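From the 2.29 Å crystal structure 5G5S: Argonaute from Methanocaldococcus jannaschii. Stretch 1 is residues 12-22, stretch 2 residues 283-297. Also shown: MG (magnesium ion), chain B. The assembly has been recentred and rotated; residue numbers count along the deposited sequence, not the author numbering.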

ATOM      1  N   ILE A  12       8.919   9.061  20.209  1.00 68.04           N
ATOM      2  CA  ILE A  12       7.722   8.738  19.422  1.00 65.64           C
ATOM      3  C   ILE A  12       6.577   9.657  19.882  1.00 67.59           C
ATOM      4  O   ILE A  12       6.654  10.218  20.974  1.00 66.58           O
ATOM      5  CB  ILE A  12       7.330   7.213  19.440  1.00 66.63           C
ATOM      6  CG1 ILE A  12       7.057   6.690  20.866  1.00 66.92           C
ATOM      7  CG2 ILE A  12       8.363   6.346  18.711  1.00 66.12           C
ATOM      8  CD1 ILE A  12       6.061   5.499  20.927  1.00 67.20           C
ATOM      9  N   ASN A  13       5.530   9.809  19.061  1.00 62.86           N
ATOM     10  CA  ASN A  13       4.366  10.652  19.351  1.00 63.40           C
ATOM     11  C   ASN A  13       3.365  10.034  20.377  1.00 67.97           C
ATOM     12  O   ASN A  13       2.146  10.080  20.172  1.00 66.82           O
ATOM     13  CB  ASN A  13       3.664  11.048  18.030  1.00 67.37           C
ATOM     14  CG  ASN A  13       3.046   9.894  17.259  1.00 76.38           C
ATOM     15  OD1 ASN A  13       3.473   8.741  17.336  1.00 63.47           O
ATOM     16  ND2 ASN A  13       1.992  10.182  16.536  1.00 68.34           N
ATOM     17  N   ALA A  14       3.890   9.481  21.482  1.00 65.76           N
ATOM     18  CA  ALA A  14       3.090   8.898  22.570  1.00 65.66           C
ATOM     19  C   ALA A  14       3.285   9.758  23.816  1.00 71.32           C
ATOM     20  O   ALA A  14       4.428  10.005  24.215  1.00 73.35           O
ATOM     21  CB  ALA A  14       3.524   7.464  22.846  1.00 65.74           C
ATOM     22  N   TYR A  15       2.184  10.263  24.393  1.00 67.19           N
ATOM     23  CA  TYR A  15       2.243  11.132  25.575  1.00 68.72           C
ATOM     24  C   TYR A  15       1.404  10.526  26.689  1.00 75.31           C
ATOM     25  O   TYR A  15       0.248  10.150  26.452  1.00 74.72           O
ATOM     26  CB  TYR A  15       1.768  12.563  25.243  1.00 70.56           C
ATOM     27  CG  TYR A  15       2.486  13.175  24.061  1.00 72.67           C
ATOM     28  CD1 TYR A  15       2.111  12.868  22.753  1.00 72.82           C
ATOM     29  CD2 TYR A  15       3.565  14.034  24.246  1.00 75.67           C
ATOM     30  CE1 TYR A  15       2.811  13.378  21.662  1.00 73.03           C
ATOM     31  CE2 TYR A  15       4.259  14.566  23.159  1.00 76.94           C
ATOM     32  CZ  TYR A  15       3.887  14.222  21.870  1.00 78.48           C
ATOM     33  OH  TYR A  15       4.582  14.715  20.803  1.00 79.05           O
ATOM     34  N   LYS A  16       1.992  10.427  27.900  1.00 73.25           N
ATOM     35  CA  LYS A  16       1.361   9.838  29.074  1.00 74.20           C
ATOM     36  C   LYS A  16       0.099  10.560  29.491  1.00 78.96           C
ATOM     37  O   LYS A  16       0.139  11.763  29.760  1.00 80.34           O
ATOM     38  CB  LYS A  16       2.349   9.723  30.258  1.00 79.07           C
ATOM     39  N   ILE A  17      -1.029   9.820  29.530  1.00 73.91           N
ATOM     40  CA  ILE A  17      -2.330  10.336  29.968  1.00 73.02           C
ATOM     41  C   ILE A  17      -2.264  10.489  31.491  1.00 81.02           C
ATOM     42  O   ILE A  17      -1.841   9.563  32.187  1.00 81.10           O
ATOM     43  CB  ILE A  17      -3.511   9.415  29.527  1.00 73.23           C
ATOM     44  CG1 ILE A  17      -3.575   9.261  27.981  1.00 70.45           C
ATOM     45  CG2 ILE A  17      -4.865   9.911  30.091  1.00 72.60           C
ATOM     46  CD1 ILE A  17      -4.198   7.956  27.524  1.00 64.43           C
ATOM     47  N   LYS A  18      -2.677  11.661  31.989  1.00 81.09           N
ATOM     48  CA  LYS A  18      -2.704  12.002  33.413  1.00 84.24           C
ATOM     49  C   LYS A  18      -3.748  11.174  34.131  1.00 89.61           C
ATOM     50  O   LYS A  18      -4.793  10.851  33.555  1.00 88.06           O
ATOM     51  CB  LYS A  18      -2.938  13.506  33.616  1.00 87.84           C
ATOM     52  CG  LYS A  18      -1.773  14.341  33.111  1.00 91.23           C
ATOM     53  CD  LYS A  18      -2.056  15.823  33.154  1.00 97.70           C
ATOM     54  CE  LYS A  18      -0.842  16.616  32.734  1.00 98.36           C
ATOM     55  NZ  LYS A  18      -1.132  18.066  32.697  1.00112.25           N
ATOM     56  N   GLU A  19      -3.413  10.785  35.374  1.00 88.69           N
ATOM     57  CA  GLU A  19      -4.163   9.955  36.326  1.00 90.47           C
ATOM     58  C   GLU A  19      -5.674  10.214  36.376  1.00 94.50           C
ATOM     59  O   GLU A  19      -6.454   9.267  36.264  1.00 93.71           O
ATOM     60  CB  GLU A  19      -3.553  10.096  37.728  1.00 95.65           C
ATOM     61  CG  GLU A  19      -2.121   9.601  37.836  1.00109.96           C
ATOM     62  CD  GLU A  19      -1.977   8.306  38.607  1.00140.79           C
ATOM     63  OE1 GLU A  19      -2.100   7.227  37.982  1.00138.72           O
ATOM     64  OE2 GLU A  19      -1.754   8.368  39.839  1.00139.43           O
ATOM     65  N   GLU A  20      -6.078  11.492  36.535  1.00 91.88           N
ATOM     66  CA  GLU A  20      -7.479  11.946  36.609  1.00 92.17           C
ATOM     67  C   GLU A  20      -8.334  11.521  35.410  1.00 92.97           C
ATOM     68  O   GLU A  20      -9.553  11.404  35.538  1.00 92.37           O
ATOM     69  CB  GLU A  20      -7.563  13.479  36.785  1.00 94.94           C
ATOM     70  CG  GLU A  20      -6.230  14.219  36.735  1.00107.01           C
ATOM     71  CD  GLU A  20      -6.277  15.705  36.422  1.00132.85           C
ATOM     72  OE1 GLU A  20      -7.349  16.330  36.596  1.00127.57           O
ATOM     73  OE2 GLU A  20      -5.225  16.249  36.012  1.00126.20           O
ATOM     74  N   PHE A  21      -7.689  11.298  34.251  1.00 87.91           N
ATOM     75  CA  PHE A  21      -8.322  10.935  32.984  1.00 86.21           C
ATOM     76  C   PHE A  21      -8.309   9.433  32.659  1.00 88.42           C
ATOM     77  O   PHE A  21      -8.829   9.019  31.619  1.00 88.31           O
ATOM     78  CB  PHE A  21      -7.761  11.806  31.838  1.00 86.56           C
ATOM     79  CG  PHE A  21      -7.680  13.264  32.222  1.00 89.96           C
ATOM     80  CD1 PHE A  21      -8.834  14.025  32.378  1.00 94.85           C
ATOM     81  CD2 PHE A  21      -6.458  13.855  32.514  1.00 92.92           C
ATOM     82  CE1 PHE A  21      -8.763  15.363  32.778  1.00 97.35           C
ATOM     83  CE2 PHE A  21      -6.388  15.193  32.911  1.00 97.55           C
ATOM     84  CZ  PHE A  21      -7.540  15.938  33.036  1.00 96.79           C
ATOM     85  N   ILE A  22      -7.737   8.619  33.550  1.00 84.19           N
ATOM     86  CA  ILE A  22      -7.735   7.169  33.397  1.00 83.65           C
ATOM     87  C   ILE A  22      -8.859   6.611  34.294  1.00 91.17           C
ATOM     88  O   ILE A  22      -8.843   6.860  35.505  1.00 93.04           O
ATOM     89  CB  ILE A  22      -6.352   6.532  33.714  1.00 86.31           C
ATOM     90  CG1 ILE A  22      -5.280   6.987  32.707  1.00 83.76           C
ATOM     91  CG2 ILE A  22      -6.443   4.988  33.766  1.00 87.57           C
ATOM     92  CD1 ILE A  22      -3.864   6.993  33.269  1.00 91.11           C
ATOM     93  N   LYS A 283       8.502  17.717  12.661  1.00 79.30           N
ATOM     94  CA  LYS A 283       7.106  17.275  12.770  1.00 77.94           C
ATOM     95  C   LYS A 283       6.827  16.992  14.255  1.00 80.19           C
ATOM     96  O   LYS A 283       5.754  17.313  14.758  1.00 79.64           O
ATOM     97  CB  LYS A 283       6.879  15.998  11.941  1.00 78.32           C
ATOM     98  CG  LYS A 283       5.620  16.026  11.084  1.00 95.11           C
ATOM     99  CD  LYS A 283       5.926  16.339   9.610  1.00102.95           C
ATOM    100  CE  LYS A 283       6.073  15.119   8.721  1.00104.22           C
ATOM    101  NZ  LYS A 283       7.335  14.373   8.972  1.00107.05           N
ATOM    102  N   GLY A 284       7.830  16.454  14.942  1.00 76.73           N
ATOM    103  CA  GLY A 284       7.770  16.164  16.369  1.00 77.11           C
ATOM    104  C   GLY A 284       7.545  17.396  17.215  1.00 82.29           C
ATOM    105  O   GLY A 284       6.767  17.358  18.168  1.00 82.21           O
ATOM    106  N   LYS A 285       8.190  18.509  16.828  1.00 81.24           N
ATOM    107  CA  LYS A 285       8.097  19.799  17.519  1.00 84.13           C
ATOM    108  C   LYS A 285       6.687  20.386  17.430  1.00 86.96           C
ATOM    109  O   LYS A 285       6.217  20.982  18.398  1.00 88.86           O
ATOM    110  CB  LYS A 285       9.170  20.766  17.008  1.00 89.31           C
ATOM    111  CG  LYS A 285      10.594  20.280  17.277  1.00 99.15           C
ATOM    112  CD  LYS A 285      11.638  21.120  16.549  1.00104.98           C
ATOM    113  CE  LYS A 285      13.009  20.493  16.621  1.00107.36           C
ATOM    114  NZ  LYS A 285      13.910  21.032  15.569  1.00116.82           N
ATOM    115  N   ILE A 286       5.999  20.160  16.293  1.00 81.10           N
ATOM    116  CA  ILE A 286       4.609  20.560  16.049  1.00 80.63           C
ATOM    117  C   ILE A 286       3.684  19.716  16.950  1.00 80.25           C
ATOM    118  O   ILE A 286       2.796  20.285  17.592  1.00 80.11           O
ATOM    119  CB  ILE A 286       4.228  20.425  14.535  1.00 82.41           C
ATOM    120  CG1 ILE A 286       5.096  21.325  13.603  1.00 84.99           C
ATOM    121  CG2 ILE A 286       2.713  20.575  14.276  1.00 82.04           C
ATOM    122  CD1 ILE A 286       4.882  22.873  13.664  1.00101.26           C
ATOM    123  N   ILE A 287       3.898  18.367  16.997  1.00 74.14           N
ATOM    124  CA  ILE A 287       3.096  17.450  17.832  1.00 72.97           C
ATOM    125  C   ILE A 287       3.202  17.860  19.305  1.00 77.74           C
ATOM    126  O   ILE A 287       2.177  18.003  19.967  1.00 77.30           O
ATOM    127  CB  ILE A 287       3.381  15.929  17.607  1.00 73.39           C
ATOM    128  CG1 ILE A 287       3.393  15.502  16.101  1.00 72.09           C
ATOM    129  CG2 ILE A 287       2.434  15.049  18.438  1.00 73.74           C
ATOM    130  CD1 ILE A 287       2.148  15.615  15.313  1.00 76.24           C
ATOM    131  N   ASN A 288       4.437  18.119  19.777  1.00 76.84           N
ATOM    132  CA  ASN A 288       4.758  18.584  21.140  1.00 80.05           C
ATOM    133  C   ASN A 288       3.993  19.867  21.501  1.00 87.81           C
ATOM    134  O   ASN A 288       3.532  19.990  22.634  1.00 88.66           O
ATOM    135  CB  ASN A 288       6.277  18.786  21.305  1.00 79.66           C
ATOM    136  CG  ASN A 288       7.087  17.501  21.367  1.00 92.07           C
ATOM    137  OD1 ASN A 288       6.569  16.402  21.578  1.00 82.11           O
ATOM    138  ND2 ASN A 288       8.392  17.611  21.217  1.00 84.55           N
ATOM    139  N   GLU A 289       3.793  20.779  20.513  1.00 85.64           N
ATOM    140  CA  GLU A 289       3.021  22.016  20.695  1.00 88.16           C
ATOM    141  C   GLU A 289       1.531  21.764  20.959  1.00 91.35           C
ATOM    142  O   GLU A 289       0.929  22.495  21.746  1.00 94.67           O
ATOM    143  CB  GLU A 289       3.225  23.001  19.530  1.00 90.42           C
ATOM    144  CG  GLU A 289       4.458  23.872  19.687  1.00103.38           C
ATOM    145  CD  GLU A 289       4.615  24.546  21.040  1.00126.88           C
ATOM    146  OE1 GLU A 289       3.690  25.276  21.466  1.00114.54           O
ATOM    147  OE2 GLU A 289       5.652  24.299  21.696  1.00123.89           O
ATOM    148  N   ILE A 290       0.950  20.727  20.327  1.00 83.69           N
ATOM    149  CA  ILE A 290      -0.448  20.327  20.525  1.00 82.55           C
ATOM    150  C   ILE A 290      -0.562  19.629  21.885  1.00 87.37           C
ATOM    151  O   ILE A 290      -1.550  19.835  22.594  1.00 88.61           O
ATOM    152  CB  ILE A 290      -0.981  19.451  19.353  1.00 81.80           C
ATOM    153  CG1 ILE A 290      -1.005  20.244  18.030  1.00 81.96           C
ATOM    154  CG2 ILE A 290      -2.378  18.879  19.659  1.00 82.77           C
ATOM    155  CD1 ILE A 290      -1.003  19.368  16.758  1.00 82.93           C
ATOM    156  N   ALA A 291       0.465  18.820  22.245  1.00 83.23           N
ATOM    157  CA  ALA A 291       0.571  18.099  23.517  1.00 83.83           C
ATOM    158  C   ALA A 291       0.603  19.060  24.691  1.00 92.72           C
ATOM    159  O   ALA A 291      -0.008  18.774  25.719  1.00 94.45           O
ATOM    160  CB  ALA A 291       1.823  17.246  23.532  1.00 83.13           C
ATOM    161  N   LYS A 292       1.314  20.204  24.529  1.00 91.43           N
ATOM    162  CA  LYS A 292       1.469  21.266  25.523  1.00 95.02           C
ATOM    163  C   LYS A 292       0.150  21.963  25.849  1.00 99.36           C
ATOM    164  O   LYS A 292      -0.092  22.309  27.010  1.00102.60           O
ATOM    165  CB  LYS A 292       2.522  22.283  25.067  1.00 99.85           C
ATOM    166  CG  LYS A 292       3.951  21.819  25.301  1.00118.26           C
ATOM    167  CD  LYS A 292       4.953  22.801  24.725  1.00132.45           C
ATOM    168  CE  LYS A 292       6.345  22.222  24.700  1.00145.54           C
ATOM    169  NZ  LYS A 292       7.334  23.188  24.154  1.00156.93           N
ATOM    170  N   LYS A 293      -0.702  22.154  24.832  1.00 92.35           N
ATOM    171  CA  LYS A 293      -2.001  22.799  24.979  1.00 93.26           C
ATOM    172  C   LYS A 293      -3.089  21.808  25.415  1.00 94.35           C
ATOM    173  O   LYS A 293      -4.201  22.227  25.741  1.00 95.77           O
ATOM    174  CB  LYS A 293      -2.382  23.522  23.675  1.00 94.94           C
ATOM    175  N   LEU A 294      -2.766  20.496  25.427  1.00 87.14           N
ATOM    176  CA  LEU A 294      -3.702  19.445  25.813  1.00 85.03           C
ATOM    177  C   LEU A 294      -3.546  19.038  27.286  1.00 90.88           C
ATOM    178  O   LEU A 294      -2.529  18.452  27.673  1.00 89.75           O
ATOM    179  CB  LEU A 294      -3.614  18.242  24.849  1.00 80.42           C
ATOM    180  CG  LEU A 294      -4.781  17.243  24.889  1.00 83.29           C
ATOM    181  CD1 LEU A 294      -6.094  17.882  24.426  1.00 84.08           C
ATOM    182  CD2 LEU A 294      -4.473  16.027  24.056  1.00 82.29           C
ATOM    183  N   ARG A 295      -4.561  19.398  28.105  1.00 90.21           N
ATOM    184  CA  ARG A 295      -4.633  19.157  29.555  1.00 92.25           C
ATOM    185  C   ARG A 295      -4.649  17.681  29.978  1.00 95.12           C
ATOM    186  O   ARG A 295      -4.203  17.374  31.085  1.00 97.07           O
ATOM    187  CB  ARG A 295      -5.831  19.910  30.178  1.00 95.52           C
ATOM    188  CG  ARG A 295      -7.217  19.463  29.699  1.00100.06           C
ATOM    189  CD  ARG A 295      -8.322  20.355  30.227  1.00109.76           C
ATOM    190  NE  ARG A 295      -9.650  19.888  29.818  1.00114.71           N
ATOM    191  CZ  ARG A 295     -10.452  19.138  30.570  1.00126.84           C
ATOM    192  NH1 ARG A 295     -10.069  18.749  31.780  1.00110.71           N
ATOM    193  NH2 ARG A 295     -11.641  18.765  30.114  1.00115.79           N
ATOM    194  N   PHE A 296      -5.170  16.778  29.111  1.00 88.51           N
ATOM    195  CA  PHE A 296      -5.308  15.346  29.386  1.00 86.32           C
ATOM    196  C   PHE A 296      -3.997  14.571  29.450  1.00 88.65           C
ATOM    197  O   PHE A 296      -3.960  13.490  30.049  1.00 88.48           O
ATOM    198  CB  PHE A 296      -6.264  14.677  28.376  1.00 85.16           C
ATOM    199  CG  PHE A 296      -7.593  15.369  28.195  1.00 88.15           C
ATOM    200  CD1 PHE A 296      -8.501  15.455  29.245  1.00 94.51           C
ATOM    201  CD2 PHE A 296      -7.942  15.927  26.975  1.00 88.76           C
ATOM    202  CE1 PHE A 296      -9.725  16.102  29.079  1.00 97.07           C
ATOM    203  CE2 PHE A 296      -9.167  16.577  26.810  1.00 93.27           C
ATOM    204  CZ  PHE A 296     -10.050  16.658  27.860  1.00 94.77           C
ATOM    205  N   ILE A 297      -2.930  15.098  28.812  1.00 82.83           N
ATOM    206  CA  ILE A 297      -1.638  14.412  28.710  1.00 80.34           C
ATOM    207  C   ILE A 297      -0.430  15.195  29.244  1.00 88.25           C
ATOM    208  O   ILE A 297      -0.469  16.425  29.332  1.00 90.38           O
ATOM    209  CB  ILE A 297      -1.406  13.971  27.232  1.00 78.51           C
ATOM    210  CG1 ILE A 297      -1.340  15.205  26.267  1.00 78.40           C
ATOM    211  CG2 ILE A 297      -2.445  12.921  26.788  1.00 75.45           C
ATOM    212  CD1 ILE A 297      -0.923  14.923  24.790  1.00 79.39           C
TER
HETATM  213 MG    MG B1714      -0.066  18.384  28.023  1.00 87.56          MG

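Tyr 15, Ile 297 and Phe 21 are the three most covered residues and together make up nearly half of the 597 Å² buried between the two stretches, both sides summed. Tyr 15 lies in a short strand and directs its CA-to-CB bond toward the helix of stretch 2, whose axis runs at 26° to that of the strand. Its ring settles on the helix. Ala 291 CB sits over one face of the Tyr 15 ring, 3.8 Å from its centroid and 20° off the normal, a CH-pi contact that the small methyl makes at close range. At the edge of the ring, Tyr 15 OH donates a hydrogen bond to Asn 288 OD1 (2.7 Å), so the hydroxyl of this buried residue has a polar partner; Ile 287 CG2 lies 3.7 Å from Tyr 15 CE1.

Beyond the helix, Ile 297 closes a type I turn that starts at Leu 294. Its CA-to-CB bond points away overall, yet Ile 297 CD1 packs 3.6 Å from Tyr 15 CB and Ile 297 CG2 lies 4.0 Å from Ile 17 CG1. Here the backbones also meet: a single beta bridge pairs Ile 17 with Ile 297, their CA atoms 4.3 Å apart. Lys 18 N donates to Phe 296 O (3.0 Å, 168° at the hydrogen), a nearly linear bond, while a CA-H...O contact joins Ile 297 CA to Lys 16 O at 3.4 Å. The same turn helps bind magnesium, through Leu 294 O (2.5 Å from MG) and Ile 297 O (2.4 Å from MG), with Ala 291 O of the helix 2.3 Å from MG.

Phe 21, in the 3-10 segment, receives the edge of Phe 296 on one face. The centroids are 5.0 Å apart and the planes perpendicular, with Phe 21 CD1 and Phe 296 CD1 separated by 3.5 Å. Arg 295 extends alongside, bringing NH1 within 3.8 Å of Phe 21 CE1.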